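Long-range contacts in Alpha/beta hydrolase family protein (Bacillus anthracis, PDB 3OOS), which is probably a hydrolase of the alpha/beta fold, whose natural substrate and reaction remain unassigned: residues A124-S132 against Y208-L217; S132-S140 against H231-F239. All coordinates share one frame; numbering follows the deposited sequence. Where two conformers were deposited one is given.

Contact 1: A124-S132 against Y208-L217; sequences AAASKEYAS and YKDYDVRQKL
Tyr211 meets Ala125 and Tyr208 meets Lys128 where the loop after strand 116-122 of this alpha/beta hydrolase fold joins the chain that follows helix 197-207 and runs into the short, weakly bonded helix 214-217. A chi1 of 177° swings the Tyr211 ring away from its own N and alongside residues 125-127, and its hydroxyl gives a hydrogen bond, in the carbonyl plane, to Ala125 O at 2.7 Å. Backbone bonds flank a single beta bridge between Ser127 and Asp212: Val213 N to Ala126 O, nearly straight at 2.8 Å, and Lys128 N to Tyr211 O. Ala126 CB touches both Leu217 CD1 and Arg214 CG, each 3.7 Å away.

Tyr208 turns one ring face to Lys128, whose CB makes a CH-pi contact 3.8 Å from the centroid. The extended lysine chain ends with NZ donating to Lys209 O at 2.9 Å. The Tyr130 and Tyr208 rings meet obliquely with planes 87° apart, Tyr130 OH lying at the edge of Tyr208. Tyr130 OH also hydrogen-bonds a tetraethylene glycol, probably from the crystallisation liquor, which may mark a pocket.

At the outer edge, Arg214 bends at chi3 (-68°) and grips Asp212 side-on through NE and NH2; this fixes the guanidinium's rotation while Ser127 CB lies over one face. Glu129 crosses Arg214 at about a right angle and adds a longer salt bridge, OE1 to NH1 at 3.5 Å. Arg214 N closes an Asx turn on Asp212 OD1, while Arg214 NE reaches the same oxygen from the opposite face of the carboxylate.

Contact 2: S132-S140 against H231-F239; sequences SHKDSIYCS and HDVQCPYIF
Ser136 and Ile137 dock on Val233 and Gln234, joining two loops of the alpha/beta hydrolase fold: two successive type I turns, 133-136 and 136-139, against the chain leading from strand 224-229 into helix 237-246. Among the apolar contacts, Ile137 CG2 touches Val233 CG2 at 3.6 Å, and the Pro236 ring packs on Asp135 and Ser136. His133 turns its ring face to the edge of Phe239 in an offset edge-to-face pair, centroids 5.4 Å apart and planes at 84°.

Three direct hydrogen bonds cross the contact. Ile137 N gives a nearly straight one to Val233 O at 2.9 Å. A chi1 of 175° turns Ser136 OG toward Gln234 O, which it reaches at 2.8 Å in the carbonyl plane; OG also accepts from Tyr138 N in an ST turn, so this hydroxyl ties the second turn to the opposing backbone. Within the first turn His133 ND1 accepts from Asp135 N. A water lies within hydrogen-bonding distance of Asp135 O and Asp232 O and may link them. Asp232 OD1 accepts from Gln234 N in an Asx turn and also bonds His260, an Asp-His pair consistent with the catalytic triad of this fold. The extended Gln234 side chain, which touches His260, crosses Tyr138 with ring and amide planes 83° apart, and Tyr138 OH donates to Gln234 OE1 at 2.9 Å from above the carbonyl plane.

How the contacts relate
Contacts 1 and 2 fasten successive parts of one long loop after strand 116-122 and share Ser132; the partner is 208-217, at helix 214-217, in contact 1 and 231-239, at the start of helix 237-246, in contact 2. Both are partly buried. Contact 1 uses a beta bridge, tyrosines and, toward the surface, a salt-bridge network; contact 2 has no salt bridge across it and relies on turn-to-loop hydrogen bonds and small apolar patches beside the probable catalytic Asp-His pair. They meet where Tyr130 O packs on Ser136 CB and Tyr130 CA on Phe239 CZ. Ala125 of contact 1 also touches Phe239, so helix 237-246 borders both.

Contact 1: A124-S132 against Y208-L217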
loop_
_atom_site.group_PDB
_atom_site.type_symbol
_atom_site.label_atom_id
_atom_site.label_comp_id
_atom_site.label_asym_id
_atom_site.label_seq_id
_atom_site.Cartn_x
_atom_site.Cartn_y
_atom_site.Cartn_z
ATOM N N ALA A 124 -8.453 0.355 -0.137
ATOM C CA ALA A 124 -8.206 1.705 -0.636
ATOM C C ALA A 124 -9.494 2.471 -0.921
ATOM O O ALA A 124 -10.587 2.058 -0.524
ATOM C CB ALA A 124 -7.305 1.658 -1.874
ATOM N N ALA A 125 -9.349 3.608 -1.591
ATOM C CA ALA A 125 -10.484 4.437 -1.971
ATOM C C ALA A 125 -10.120 5.168 -3.247
ATOM O O ALA A 125 -8.940 5.409 -3.510
ATOM C CB ALA A 125 -10.821 5.423 -0.865
ATOM N N ALA A 126 -11.134 5.512 -4.035
ATOM C CA ALA A 126 -10.939 6.212 -5.306
ATOM C C ALA A 126 -10.889 7.736 -5.142
ATOM O O ALA A 126 -10.637 8.461 -6.109
ATOM C CB ALA A 126 -12.031 5.812 -6.298
ATOM N N SER A 127 -11.143 8.220 -3.928
ATOM C CA SER A 127 -11.042 9.651 -3.631
ATOM C C SER A 127 -10.795 9.886 -2.147
ATOM O O SER A 127 -10.810 8.949 -1.347
ATOM C CB SER A 127 -12.312 10.391 -4.062
ATOM O OG SER A 127 -13.328 10.248 -3.084
ATOM N N LYS A 128 -10.582 11.150 -1.793
ATOM C CA LYS A 128 -10.376 11.566 -0.407
ATOM C C LYS A 128 -11.624 11.401 0.475
ATOM O O LYS A 128 -11.545 11.582 1.693
ATOM C CB LYS A 128 -9.902 13.024 -0.371
ATOM C CG LYS A 128 -10.923 14.046 -0.855
ATOM C CD LYS A 128 -10.398 15.463 -0.663
ATOM C CE LYS A 128 -11.412 16.499 -1.118
ATOM N NZ LYS A 128 -10.871 17.882 -0.974
ATOM N N GLU A 129 -12.752 11.042 -0.144
ATOM C CA GLU A 129 -14.020 10.999 0.581
ATOM C C GLU A 129 -14.091 9.906 1.660
ATOM O O GLU A 129 -14.969 9.951 2.524
ATOM C CB GLU A 129 -15.215 10.966 -0.381
ATOM C CG GLU A 129 -15.345 12.253 -1.194
ATOM C CD GLU A 129 -16.680 12.394 -1.900
ATOM O OE1 GLU A 129 -16.867 13.407 -2.606
ATOM O OE2 GLU A 129 -17.541 11.503 -1.751
ATOM N N TYR A 130 -13.147 8.963 1.648
ATOM C CA TYR A 130 -13.085 7.944 2.705
ATOM C C TYR A 130 -12.967 8.577 4.097
ATOM O O TYR A 130 -13.567 8.092 5.052
ATOM C CB TYR A 130 -11.944 6.940 2.471
ATOM C CG TYR A 130 -10.555 7.521 2.631
ATOM C CD1 TYR A 130 -9.855 7.402 3.836
ATOM C CD2 TYR A 130 -9.938 8.185 1.574
ATOM C CE1 TYR A 130 -8.576 7.941 3.981
ATOM C CE2 TYR A 130 -8.669 8.727 1.707
ATOM C CZ TYR A 130 -7.993 8.603 2.910
ATOM O OH TYR A 130 -6.733 9.138 3.025
ATOM N N ALA A 131 -12.216 9.671 4.195
ATOM C CA ALA A 131 -11.957 10.315 5.482
ATOM C C ALA A 131 -13.132 11.171 5.968
ATOM O O ALA A 131 -13.082 11.722 7.071
ATOM C CB ALA A 131 -10.670 11.133 5.425
ATOM N N SER A 132 -14.173 11.276 5.141
ATOM C CA SER A 132 -15.396 11.992 5.506
ATOM C C SER A 132 -16.570 11.038 5.726
ATOM O O SER A 132 -17.716 11.470 5.907
ATOM C CB SER A 132 -15.744 13.041 4.444
ATOM O OG SER A 132 -14.815 14.108 4.466
ATOM N N TYR A 208 -3.493 14.609 -0.361
ATOM C CA TYR A 208 -4.828 14.190 0.070
ATOM C C TYR A 208 -5.966 15.097 -0.417
ATOM O O TYR A 208 -6.975 14.605 -0.926
ATOM C CB TYR A 208 -4.886 14.032 1.600
ATOM C CG TYR A 208 -6.299 13.913 2.127
ATOM C CD1 TYR A 208 -6.941 12.674 2.192
ATOM C CD2 TYR A 208 -7.003 15.045 2.538
ATOM C CE1 TYR A 208 -8.245 12.567 2.662
ATOM C CE2 TYR A 208 -8.303 14.950 3.005
ATOM C CZ TYR A 208 -8.917 13.709 3.066
ATOM O OH TYR A 208 -10.211 13.627 3.523
ATOM N N LYS A 209 -5.807 16.409 -0.254
ATOM C CA LYS A 209 -6.888 17.353 -0.564
ATOM C C LYS A 209 -7.288 17.369 -2.045
ATOM O O LYS A 209 -8.395 17.794 -2.387
ATOM C CB LYS A 209 -6.549 18.770 -0.076
ATOM C CG LYS A 209 -5.319 19.378 -0.716
ATOM C CD LYS A 209 -5.022 20.759 -0.144
ATOM C CE LYS A 209 -3.861 21.415 -0.873
ATOM N NZ LYS A 209 -4.169 21.643 -2.315
ATOM N N ASP A 210 -6.386 16.904 -2.909
ATOM C CA ASP A 210 -6.625 16.864 -4.350
ATOM C C ASP A 210 -6.856 15.450 -4.888
ATOM O O ASP A 210 -6.960 15.263 -6.102
ATOM C CB ASP A 210 -5.460 17.514 -5.112
ATOM C CG ASP A 210 -5.361 19.011 -4.875
ATOM O OD1 ASP A 210 -6.381 19.641 -4.530
ATOM O OD2 ASP A 210 -4.255 19.562 -5.046
ATOM N N TYR A 211 -6.937 14.461 -3.999
ATOM C CA TYR A 211 -7.029 13.072 -4.445
ATOM C C TYR A 211 -8.440 12.668 -4.873
ATOM O O TYR A 211 -9.363 12.632 -4.057
ATOM C CB TYR A 211 -6.467 12.096 -3.396
ATOM C CG TYR A 211 -6.629 10.650 -3.812
ATOM C CD1 TYR A 211 -6.000 10.164 -4.959
ATOM C CD2 TYR A 211 -7.428 9.775 -3.075
ATOM C CE1 TYR A 211 -6.153 8.843 -5.361
ATOM C CE2 TYR A 211 -7.592 8.446 -3.471
ATOM C CZ TYR A 211 -6.948 7.989 -4.615
ATOM O OH TYR A 211 -7.098 6.685 -5.021
ATOM N N ASP A 212 -8.586 12.370 -6.164
ATOM C CA ASP A 212 -9.850 11.906 -6.735
ATOM C C ASP A 212 -9.590 11.369 -8.137
ATOM O O ASP A 212 -9.210 12.120 -9.036
ATOM C CB ASP A 212 -10.884 13.043 -6.775
ATOM C CG ASP A 212 -12.276 12.570 -7.179
ATOM O OD1 ASP A 212 -12.478 11.353 -7.387
ATOM O OD2 ASP A 212 -13.181 13.430 -7.282
ATOM N N VAL A 213 -9.791 10.062 -8.305
ATOM C CA VAL A 213 -9.622 9.401 -9.600
ATOM C C VAL A 213 -10.902 8.687 -10.062
ATOM O O VAL A 213 -10.866 7.890 -10.994
ATOM C CB VAL A 213 -8.424 8.405 -9.595
ATOM C CG1 VAL A 213 -7.107 9.143 -9.352
ATOM C CG2 VAL A 213 -8.628 7.286 -8.560
ATOM N N ARG A 214 -12.029 8.990 -9.420
ATOM C CA ARG A 214 -13.285 8.271 -9.685
ATOM C C ARG A 214 -13.682 8.228 -11.159
ATOM O O ARG A 214 -14.029 7.168 -11.679
ATOM C CB ARG A 214 -14.434 8.847 -8.856
ATOM C CG ARG A 214 -14.370 8.475 -7.383
ATOM C CD ARG A 214 -15.423 9.227 -6.584
ATOM N NE ARG A 214 -15.138 10.662 -6.518
ATOM C CZ ARG A 214 -15.901 11.556 -5.895
ATOM N NH1 ARG A 214 -17.011 11.174 -5.272
ATOM N NH2 ARG A 214 -15.553 12.837 -5.890
ATOM N N GLN A 215 -13.637 9.378 -11.824
ATOM C CA GLN A 215 -14.047 9.445 -13.224
ATOM C C GLN A 215 -13.044 8.740 -14.130
ATOM O O GLN A 215 -13.427 8.046 -15.073
ATOM C CB GLN A 215 -14.275 10.893 -13.671
ATOM C CG GLN A 215 -15.458 11.585 -12.990
ATOM C CD GLN A 215 -16.795 10.887 -13.244
ATOM O OE1 GLN A 215 -17.064 10.406 -14.349
ATOM N NE2 GLN A 215 -17.637 10.836 -12.217
ATOM N N LYS A 216 -11.762 8.897 -13.822
ATOM C CA LYS A 216 -10.717 8.265 -14.618
ATOM C C LYS A 216 -10.742 6.740 -14.516
ATOM O O LYS A 216 -10.324 6.060 -15.451
ATOM C CB LYS A 216 -9.336 8.824 -14.265
ATOM C CG LYS A 216 -9.068 10.198 -14.884
ATOM C CD LYS A 216 -7.616 10.660 -14.706
ATOM C CE LYS A 216 -7.276 10.990 -13.255
ATOM N NZ LYS A 216 -8.123 12.093 -12.694
ATOM N N LEU A 217 -11.253 6.204 -13.406
ATOM C CA LEU A 217 -11.314 4.745 -13.231
ATOM C C LEU A 217 -12.179 4.044 -14.281
ATOM O O LEU A 217 -11.942 2.879 -14.609
ATOM C CB LEU A 217 -11.789 4.361 -11.828
ATOM C CG LEU A 217 -10.826 4.607 -10.662
ATOM C CD1 LEU A 217 -11.398 3.974 -9.408
ATOM C CD2 LEU A 217 -9.421 4.073 -10.943
#

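Contact 2: S132-S140 against H231-F239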
loop_
_atom_site.group_PDB
_atom_site.type_symbol
_atom_site.label_atom_id
_atom_site.label_comp_id
_atom_site.label_asym_id
_atom_site.label_seq_id
_atom_site.Cartn_x
_atom_site.Cartn_y
_atom_site.Cartn_z
ATOM N N SER A 132 -14.173 11.276 5.141
ATOM C CA SER A 132 -15.396 11.992 5.506
ATOM C C SER A 132 -16.570 11.038 5.726
ATOM O O SER A 132 -17.716 11.470 5.907
ATOM C CB SER A 132 -15.744 13.041 4.444
ATOM O OG SER A 132 -14.815 14.108 4.466
ATOM N N HIS A 133 -16.282 9.736 5.713
ATOM C CA HIS A 133 -17.294 8.711 5.941
ATOM C C HIS A 133 -17.312 8.343 7.425
ATOM O O HIS A 133 -16.258 8.102 8.013
ATOM C CB HIS A 133 -16.997 7.477 5.090
ATOM C CG HIS A 133 -18.123 6.494 5.041
ATOM N ND1 HIS A 133 -18.360 5.583 6.046
ATOM C CD2 HIS A 133 -19.080 6.284 4.106
ATOM C CE1 HIS A 133 -19.414 4.851 5.732
ATOM N NE2 HIS A 133 -19.869 5.256 4.560
ATOM N N LYS A 134 -18.509 8.281 8.011
ATOM C CA LYS A 134 -18.636 8.072 9.457
ATOM C C LYS A 134 -18.056 6.744 9.971
ATOM O O LYS A 134 -17.792 6.609 11.168
ATOM C CB LYS A 134 -20.084 8.275 9.928
ATOM C CG LYS A 134 -21.085 7.252 9.423
ATOM C CD LYS A 134 -22.485 7.583 9.918
ATOM C CE LYS A 134 -23.408 6.384 9.788
ATOM N NZ LYS A 134 -22.893 5.217 10.557
ATOM N N ASP A 135 -17.836 5.782 9.077
ATOM C CA ASP A 135 -17.243 4.497 9.465
ATOM C C ASP A 135 -15.715 4.492 9.433
ATOM O O ASP A 135 -15.087 3.492 9.789
ATOM C CB ASP A 135 -17.790 3.355 8.604
ATOM C CG ASP A 135 -19.210 2.970 8.976
ATOM O OD1 ASP A 135 -19.738 3.479 9.988
ATOM O OD2 ASP A 135 -19.800 2.148 8.248
ATOM N N SER A 136 -15.124 5.607 9.010
ATOM C CA SER A 136 -13.671 5.761 9.018
ATOM C C SER A 136 -13.201 6.462 10.282
ATOM O O SER A 136 -13.793 7.449 10.707
ATOM C CB SER A 136 -13.201 6.559 7.802
ATOM O OG SER A 136 -11.805 6.817 7.869
ATOM N N ILE A 137 -12.115 5.955 10.860
ATOM C CA ILE A 137 -11.482 6.580 12.023
ATOM C C ILE A 137 -10.968 7.995 11.729
ATOM O O ILE A 137 -10.718 8.774 12.649
ATOM C CB ILE A 137 -10.324 5.708 12.582
ATOM C CG1 ILE A 137 -9.236 5.499 11.518
ATOM C CG2 ILE A 137 -10.872 4.379 13.112
ATOM C CD1 ILE A 137 -8.002 4.751 12.009
ATOM N N TYR A 138 -10.821 8.322 10.445
ATOM C CA TYR A 138 -10.334 9.640 10.036
ATOM C C TYR A 138 -11.444 10.691 9.978
ATOM O O TYR A 138 -11.167 11.880 9.784
ATOM C CB TYR A 138 -9.604 9.553 8.690
ATOM C CG TYR A 138 -8.482 8.543 8.677
ATOM C CD1 TYR A 138 -7.382 8.682 9.528
ATOM C CD2 TYR A 138 -8.518 7.447 7.818
ATOM C CE1 TYR A 138 -6.350 7.757 9.522
ATOM C CE2 TYR A 138 -7.488 6.516 7.804
ATOM C CZ TYR A 138 -6.409 6.678 8.658
ATOM O OH TYR A 138 -5.383 5.764 8.656
ATOM N N CYS A 139 -12.685 10.251 10.157
ATOM C CA CYS A 139 -13.850 11.137 10.115
ATOM C C CYS A 139 -14.263 11.587 11.512
ATOM O O CYS A 139 -14.363 10.769 12.424
ATOM C CB CYS A 139 -15.013 10.419 9.435
ATOM S SG CYS A 139 -16.552 11.349 9.385
ATOM N N SER A 140 -14.520 12.885 11.671
ATOM C CA SER A 140 -14.873 13.457 12.978
ATOM C C SER A 140 -16.189 12.919 13.565
ATOM O O SER A 140 -16.437 13.054 14.766
ATOM C CB SER A 140 -14.902 14.985 12.909
ATOM O OG SER A 140 -15.929 15.429 12.044
ATOM N N HIS A 231 -14.228 -5.482 7.976
ATOM C CA HIS A 231 -14.214 -4.634 9.163
ATOM C C HIS A 231 -13.168 -3.518 9.149
ATOM O O HIS A 231 -12.890 -2.918 10.189
ATOM C CB HIS A 231 -14.037 -5.504 10.412
ATOM C CG HIS A 231 -15.002 -6.644 10.496
ATOM N ND1 HIS A 231 -16.320 -6.478 10.862
ATOM C CD2 HIS A 231 -14.840 -7.969 10.263
ATOM C CE1 HIS A 231 -16.930 -7.651 10.851
ATOM N NE2 HIS A 231 -16.053 -8.573 10.492
ATOM N N ASP A 232 -12.603 -3.235 7.976
ATOM C CA ASP A 232 -11.608 -2.167 7.840
ATOM C C ASP A 232 -12.193 -0.826 8.297
ATOM O O ASP A 232 -13.265 -0.425 7.842
ATOM C CB ASP A 232 -11.123 -2.076 6.387
ATOM C CG ASP A 232 -9.743 -1.443 6.259
ATOM O OD1 ASP A 232 -9.308 -0.703 7.170
ATOM O OD2 ASP A 232 -9.092 -1.681 5.221
ATOM N N VAL A 233 -11.495 -0.156 9.210
ATOM C CA VAL A 233 -11.948 1.138 9.738
ATOM C C VAL A 233 -11.157 2.330 9.193
ATOM O O VAL A 233 -11.361 3.464 9.628
ATOM C CB VAL A 233 -11.975 1.173 11.300
ATOM C CG1 VAL A 233 -12.955 0.143 11.839
ATOM C CG2 VAL A 233 -10.584 0.959 11.885
ATOM N N GLN A 234 -10.250 2.079 8.252
ATOM C CA GLN A 234 -9.488 3.169 7.645
ATOM C C GLN A 234 -10.174 3.639 6.363
ATOM O O GLN A 234 -10.780 4.711 6.351
ATOM C CB GLN A 234 -8.019 2.780 7.448
ATOM C CG GLN A 234 -7.264 2.703 8.777
ATOM C CD GLN A 234 -5.806 2.329 8.621
ATOM O OE1 GLN A 234 -5.048 2.992 7.912
ATOM N NE2 GLN A 234 -5.402 1.266 9.296
ATOM N N CYS A 235 -10.091 2.838 5.301
ATOM C CA CYS A 235 -10.990 2.999 4.154
ATOM C C CYS A 235 -12.096 1.952 4.277
ATOM O O CYS A 235 -11.861 0.773 3.998
ATOM C CB CYS A 235 -10.247 2.819 2.824
ATOM S SG CYS A 235 -8.944 4.026 2.490
ATOM N N PRO A 236 -13.303 2.368 4.710
ATOM C CA PRO A 236 -14.395 1.406 4.876
ATOM C C PRO A 236 -14.693 0.609 3.605
ATOM O O PRO A 236 -14.442 1.082 2.491
ATOM C CB PRO A 236 -15.583 2.291 5.264
ATOM C CG PRO A 236 -14.950 3.456 5.950
ATOM C CD PRO A 236 -13.681 3.711 5.189
ATOM N N TYR A 237 -15.223 -0.597 3.798
ATOM C CA TYR A 237 -15.459 -1.565 2.725
ATOM C C TYR A 237 -16.169 -0.997 1.480
ATOM O O TYR A 237 -15.832 -1.357 0.345
ATOM C CB TYR A 237 -16.212 -2.788 3.278
ATOM C CG TYR A 237 -16.372 -3.884 2.259
ATOM C CD1 TYR A 237 -15.276 -4.653 1.873
ATOM C CD2 TYR A 237 -17.604 -4.137 1.659
ATOM C CE1 TYR A 237 -15.396 -5.645 0.922
ATOM C CE2 TYR A 237 -17.740 -5.137 0.701
ATOM C CZ TYR A 237 -16.629 -5.885 0.337
ATOM O OH TYR A 237 -16.736 -6.873 -0.610
ATOM N N ILE A 238 -17.134 -0.105 1.698
ATOM C CA ILE A 238 -17.887 0.506 0.599
ATOM C C ILE A 238 -16.981 1.191 -0.441
ATOM O O ILE A 238 -17.317 1.249 -1.627
ATOM C CB ILE A 238 -18.990 1.475 1.128
ATOM C CG1 ILE A 238 -19.900 1.943 -0.016
ATOM C CG2 ILE A 238 -18.376 2.652 1.895
ATOM C CD1 ILE A 238 -21.170 2.648 0.431
ATOM N N PHE A 239 -15.822 1.679 -0.000
ATOM C CA PHE A 239 -14.909 2.359 -0.915
ATOM C C PHE A 239 -14.195 1.398 -1.861
ATOM O O PHE A 239 -13.889 1.763 -2.999
ATOM C CB PHE A 239 -13.956 3.282 -0.146
ATOM C CG PHE A 239 -14.667 4.437 0.480
ATOM C CD1 PHE A 239 -14.957 5.573 -0.272
ATOM C CD2 PHE A 239 -15.116 4.369 1.796
ATOM C CE1 PHE A 239 -15.657 6.638 0.286
ATOM C CE2 PHE A 239 -15.818 5.429 2.359
ATOM C CZ PHE A 239 -16.087 6.566 1.601
HETATM O O HOH W 1 -15.680 0.553 8.958
#